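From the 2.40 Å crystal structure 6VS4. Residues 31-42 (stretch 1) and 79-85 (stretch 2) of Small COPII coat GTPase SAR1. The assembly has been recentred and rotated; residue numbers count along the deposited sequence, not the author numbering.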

ATOM      1  N   PHE A  31      -3.361   7.693  18.184  1.00 54.23           N
ATOM      2  CA  PHE A  31      -4.030   8.945  18.501  1.00 57.89           C
ATOM      3  C   PHE A  31      -4.684   8.885  19.874  1.00 62.72           C
ATOM      4  O   PHE A  31      -4.566   9.822  20.671  1.00 70.60           O
ATOM      5  CB  PHE A  31      -5.063   9.259  17.421  1.00 66.27           C
ATOM      6  CG  PHE A  31      -6.111  10.243  17.851  1.00 76.66           C
ATOM      7  CD1 PHE A  31      -5.905  11.603  17.691  1.00 82.36           C
ATOM      8  CD2 PHE A  31      -7.304   9.809  18.410  1.00 79.44           C
ATOM      9  CE1 PHE A  31      -6.869  12.514  18.082  1.00 85.58           C
ATOM     10  CE2 PHE A  31      -8.268  10.714  18.808  1.00 84.45           C
ATOM     11  CZ  PHE A  31      -8.051  12.068  18.640  1.00 84.81           C
ATOM     12  N   VAL A  32      -5.354   7.775  20.175  1.00 56.45           N
ATOM     13  CA  VAL A  32      -6.054   7.653  21.445  1.00 61.32           C
ATOM     14  C   VAL A  32      -5.062   7.529  22.591  1.00 65.07           C
ATOM     15  O   VAL A  32      -5.209   8.180  23.631  1.00 68.62           O
ATOM     16  CB  VAL A  32      -7.025   6.462  21.389  1.00 68.92           C
ATOM     17  CG1 VAL A  32      -7.407   6.007  22.787  1.00 73.49           C
ATOM     18  CG2 VAL A  32      -8.248   6.840  20.567  1.00 67.92           C
ATOM     19  N   LYS A  33      -4.026   6.710  22.408  1.00 68.24           N
ATOM     20  CA  LYS A  33      -3.004   6.550  23.434  1.00 67.13           C
ATOM     21  C   LYS A  33      -2.333   7.879  23.771  1.00 68.26           C
ATOM     22  O   LYS A  33      -1.915   8.091  24.916  1.00 80.69           O
ATOM     23  CB  LYS A  33      -1.980   5.512  22.967  1.00 64.95           C
ATOM     24  CG  LYS A  33      -0.862   5.203  23.945  1.00 78.06           C
ATOM     25  CD  LYS A  33      -0.711   3.700  24.158  1.00 92.64           C
ATOM     26  CE  LYS A  33      -0.570   2.953  22.843  1.00 97.19           C
ATOM     27  NZ  LYS A  33      -0.605   1.476  23.042  1.00 97.91           N
ATOM     28  N   SER A  34      -2.224   8.785  22.798  1.00 61.97           N
ATOM     29  CA  SER A  34      -1.582  10.079  23.009  1.00 59.05           C
ATOM     30  C   SER A  34      -2.510  11.121  23.620  1.00 66.31           C
ATOM     31  O   SER A  34      -2.044  12.210  23.971  1.00 66.93           O
ATOM     32  CB  SER A  34      -1.038  10.618  21.689  1.00 64.56           C
ATOM     33  OG  SER A  34      -2.085  11.215  20.951  1.00 74.83           O
ATOM     34  N   LEU A  35      -3.803  10.820  23.749  1.00 65.48           N
ATOM     35  CA  LEU A  35      -4.754  11.795  24.275  1.00 64.40           C
ATOM     36  C   LEU A  35      -4.522  12.067  25.752  1.00 60.32           C
ATOM     37  O   LEU A  35      -4.734  13.193  26.215  1.00 66.27           O
ATOM     38  CB  LEU A  35      -6.186  11.301  24.059  1.00 69.36           C
ATOM     39  CG  LEU A  35      -6.892  11.734  22.773  1.00 72.64           C
ATOM     40  CD1 LEU A  35      -8.363  11.382  22.842  1.00 69.89           C
ATOM     41  CD2 LEU A  35      -6.706  13.227  22.536  1.00 74.50           C
ATOM     42  N   PHE A  36      -4.096  11.065  26.500  1.00 57.84           N
ATOM     43  CA  PHE A  36      -3.991  11.156  27.946  1.00 59.87           C
ATOM     44  C   PHE A  36      -2.528  11.380  28.301  1.00 70.31           C
ATOM     45  O   PHE A  36      -1.699  10.479  28.138  1.00 72.80           O
ATOM     46  CB  PHE A  36      -4.546   9.888  28.588  1.00 66.94           C
ATOM     47  CG  PHE A  36      -5.959   9.577  28.171  1.00 69.23           C
ATOM     48  CD1 PHE A  36      -7.038  10.083  28.882  1.00 64.45           C
ATOM     49  CD2 PHE A  36      -6.206   8.803  27.047  1.00 67.96           C
ATOM     50  CE1 PHE A  36      -8.334   9.808  28.491  1.00 59.45           C
ATOM     51  CE2 PHE A  36      -7.498   8.526  26.648  1.00 69.04           C
ATOM     52  CZ  PHE A  36      -8.565   9.027  27.375  1.00 64.80           C
ATOM     53  N   GLY A  37      -2.212  12.589  28.778  1.00 76.86           N
ATOM     54  CA  GLY A  37      -0.851  12.923  29.159  1.00 75.67           C
ATOM     55  C   GLY A  37      -0.468  12.497  30.558  1.00 80.48           C
ATOM     56  O   GLY A  37       0.725  12.395  30.856  1.00 90.01           O
ATOM     57  N   LYS A  38      -1.444  12.256  31.417  1.00 77.38           N
ATOM     58  CA  LYS A  38      -1.236  11.737  32.759  1.00 73.16           C
ATOM     59  C   LYS A  38      -2.100  10.500  32.920  1.00 68.77           C
ATOM     60  O   LYS A  38      -3.073  10.318  32.181  1.00 67.86           O
ATOM     61  CB  LYS A  38      -1.593  12.786  33.823  1.00 74.54           C
ATOM     62  N   PRO A  39      -1.759   9.607  33.851  1.00 64.41           N
ATOM     63  CA  PRO A  39      -2.588   8.413  34.055  1.00 65.65           C
ATOM     64  C   PRO A  39      -4.028   8.785  34.399  1.00 66.26           C
ATOM     65  O   PRO A  39      -4.290   9.566  35.317  1.00 66.54           O
ATOM     66  CB  PRO A  39      -1.886   7.690  35.210  1.00 64.00           C
ATOM     67  CG  PRO A  39      -0.469   8.113  35.096  1.00 61.26           C
ATOM     68  CD  PRO A  39      -0.526   9.553  34.657  1.00 67.05           C
ATOM     69  N   SER A  40      -4.965   8.209  33.656  1.00 54.96           N
ATOM     70  CA  SER A  40      -6.370   8.568  33.762  1.00 63.67           C
ATOM     71  C   SER A  40      -7.198   7.300  33.877  1.00 60.94           C
ATOM     72  O   SER A  40      -7.084   6.402  33.035  1.00 60.24           O
ATOM     73  CB  SER A  40      -6.809   9.394  32.550  1.00 63.14           C
ATOM     74  OG  SER A  40      -5.952  10.504  32.372  1.00 71.02           O
ATOM     75  N   SER A  41      -7.995   7.213  34.938  1.00 55.85           N
ATOM     76  CA  SER A  41      -8.919   6.099  35.116  1.00 63.18           C
ATOM     77  C   SER A  41     -10.196   6.390  34.330  1.00 61.52           C
ATOM     78  O   SER A  41     -10.941   7.318  34.663  1.00 60.93           O
ATOM     79  CB  SER A  41      -9.217   5.880  36.596  1.00 69.23           C
ATOM     80  OG  SER A  41     -10.155   4.831  36.768  1.00 66.63           O
ATOM     81  N   ILE A  42     -10.446   5.612  33.282  1.00 59.56           N
ATOM     82  CA  ILE A  42     -11.651   5.738  32.475  1.00 57.45           C
ATOM     83  C   ILE A  42     -12.508   4.496  32.691  1.00 61.69           C
ATOM     84  O   ILE A  42     -12.031   3.365  32.537  1.00 62.93           O
ATOM     85  CB  ILE A  42     -11.307   5.924  30.989  1.00 55.44           C
ATOM     86  CG1 ILE A  42     -10.317   7.077  30.808  1.00 61.82           C
ATOM     87  CG2 ILE A  42     -12.570   6.167  30.187  1.00 53.30           C
ATOM     88  CD1 ILE A  42     -10.824   8.422  31.271  1.00 61.37           C
TER
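Stretch 2 79-85: EIGNLKA

Stretch 2 is a tight beta hairpin. Strand residues Glu79 and Ile80 lead into a type II' turn from Ile80 to Leu83, and a second strand runs from Leu83 through Ala85. Ile80 and Leu83 close the turn: Leu83 N donates a hydrogen bond to Ile80 O at 2.9 Å, and Ile80 N donates one to Leu83 O at 2.8 Å.

The second strand lies beside strand 40-42 of stretch 1. The two are parallel, with axes 4.7 Å apart at closest approach and a crossing angle of -31°. Ser40 pairs with Leu83, Ser41 with Lys84 and Ile42 with Ala85. The hydrogen bonds alternate as expected for parallel strands: Ser40 N to Asn82 O at 2.8 Å, Lys84 N to Ser40 O at 2.8 Å, and Ile42 N to Lys84 O at 2.9 Å.

Leu83 is the main apolar bump. It shares a sheet face with Ser40, Ile42 and Ala85. Leu83 CD1 lies 3.6 Å from Phe36 CE2 and 4.2 Å from Val32 CG1, while Leu83 CD2 lies 3.8 Å from Ile42 CB. The leucine thus fills a hollow lined by helix, loop and strand. Leu83 CG also makes an off-centre CH-pi contact, 4.2 Å from the centroid of the Phe36 ring.

Asn82 fits the bend of the loop before the strand. The CA-to-CB bond of Asn82 points toward stretch 1, and Asn82 ND2 donates a hydrogen bond to Phe36 O at 2.8 Å. Asn82 CB packs 3.4 Å from Lys38 O. Pro39 CG lies 3.8 Å from Asn82 OD1.

At the turn, Lys33 CD comes within 3.8 Å of Gly81 N and 4.1 Å of Ile80 CG2. Gly81 has positive phi, which favours glycine, and a CB there would clash with Lys33 CD. On the sheet face shared with Ser41, Lys84 extends past the proline, with Lys84 CE 4.0 Å from Pro39 CB.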

ATOM      1  N   GLU A  79      -4.404  -1.631  31.039  1.00 63.21           N
ATOM      2  CA  GLU A  79      -3.703  -0.358  30.965  1.00 65.86           C
ATOM      3  C   GLU A  79      -3.235  -0.139  29.534  1.00 60.47           C
ATOM      4  O   GLU A  79      -2.400  -0.894  29.027  1.00 67.50           O
ATOM      5  CB  GLU A  79      -2.517  -0.334  31.923  1.00 62.39           C
ATOM      6  CG  GLU A  79      -2.913  -0.663  33.343  1.00 77.41           C
ATOM      7  CD  GLU A  79      -2.015  -0.015  34.362  1.00 93.32           C
ATOM      8  OE1 GLU A  79      -1.140   0.783  33.961  1.00102.60           O
ATOM      9  OE2 GLU A  79      -2.187  -0.307  35.565  1.00 96.33           O
ATOM     10  N   ILE A  80      -3.773   0.891  28.892  1.00 55.26           N
ATOM     11  CA  ILE A  80      -3.386   1.264  27.537  1.00 51.19           C
ATOM     12  C   ILE A  80      -2.644   2.591  27.592  1.00 52.11           C
ATOM     13  O   ILE A  80      -3.261   3.659  27.505  1.00 51.49           O
ATOM     14  CB  ILE A  80      -4.614   1.363  26.621  1.00 50.89           C
ATOM     15  CG1 ILE A  80      -5.420   0.063  26.684  1.00 46.93           C
ATOM     16  CG2 ILE A  80      -4.175   1.718  25.202  1.00 47.10           C
ATOM     17  CD1 ILE A  80      -6.733   0.132  25.938  1.00 45.91           C
ATOM     18  N   GLY A  81      -1.324   2.541  27.753  1.00 57.82           N
ATOM     19  CA  GLY A  81      -0.593   3.776  27.992  1.00 58.43           C
ATOM     20  C   GLY A  81      -1.075   4.421  29.278  1.00 65.76           C
ATOM     21  O   GLY A  81      -1.131   3.784  30.336  1.00 68.46           O
ATOM     22  N   ASN A  82      -1.465   5.691  29.192  1.00 62.37           N
ATOM     23  CA  ASN A  82      -2.001   6.385  30.356  1.00 63.38           C
ATOM     24  C   ASN A  82      -3.483   6.107  30.597  1.00 59.90           C
ATOM     25  O   ASN A  82      -4.027   6.540  31.618  1.00 62.41           O
ATOM     26  CB  ASN A  82      -1.770   7.888  30.215  1.00 64.04           C
ATOM     27  CG  ASN A  82      -0.358   8.289  30.585  1.00 75.29           C
ATOM     28  OD1 ASN A  82       0.305   7.610  31.372  1.00 79.83           O
ATOM     29  ND2 ASN A  82       0.109   9.397  30.024  1.00 77.45           N
ATOM     30  N   LEU A  83      -4.147   5.403  29.692  1.00 51.15           N
ATOM     31  CA  LEU A  83      -5.555   5.069  29.847  1.00 55.98           C
ATOM     32  C   LEU A  83      -5.669   3.839  30.742  1.00 61.72           C
ATOM     33  O   LEU A  83      -5.284   2.735  30.345  1.00 58.13           O
ATOM     34  CB  LEU A  83      -6.181   4.829  28.476  1.00 55.56           C
ATOM     35  CG  LEU A  83      -7.662   5.118  28.248  1.00 64.33           C
ATOM     36  CD1 LEU A  83      -8.004   4.968  26.778  1.00 63.17           C
ATOM     37  CD2 LEU A  83      -8.525   4.202  29.083  1.00 66.56           C
ATOM     38  N   LYS A  84      -6.159   4.024  31.963  1.00 68.55           N
ATOM     39  CA  LYS A  84      -6.448   2.889  32.836  1.00 54.13           C
ATOM     40  C   LYS A  84      -7.915   2.550  32.624  1.00 59.89           C
ATOM     41  O   LYS A  84      -8.808   3.172  33.208  1.00 63.63           O
ATOM     42  CB  LYS A  84      -6.096   3.200  34.289  1.00 58.38           C
ATOM     43  CG  LYS A  84      -4.595   3.530  34.477  1.00 62.21           C
ATOM     44  CD  LYS A  84      -4.191   3.776  35.939  1.00 76.77           C
ATOM     45  CE  LYS A  84      -4.686   5.114  36.475  1.00 86.30           C
ATOM     46  NZ  LYS A  84      -4.436   5.275  37.941  1.00 90.56           N
ATOM     47  N   ALA A  85      -8.165   1.569  31.766  1.00 50.74           N
ATOM     48  CA  ALA A  85      -9.512   1.270  31.307  1.00 47.63           C
ATOM     49  C   ALA A  85     -10.112   0.206  32.212  1.00 57.35           C
ATOM     50  O   ALA A  85      -9.616  -0.925  32.266  1.00 57.51           O
ATOM     51  CB  ALA A  85      -9.513   0.807  29.850  1.00 44.37           C
TER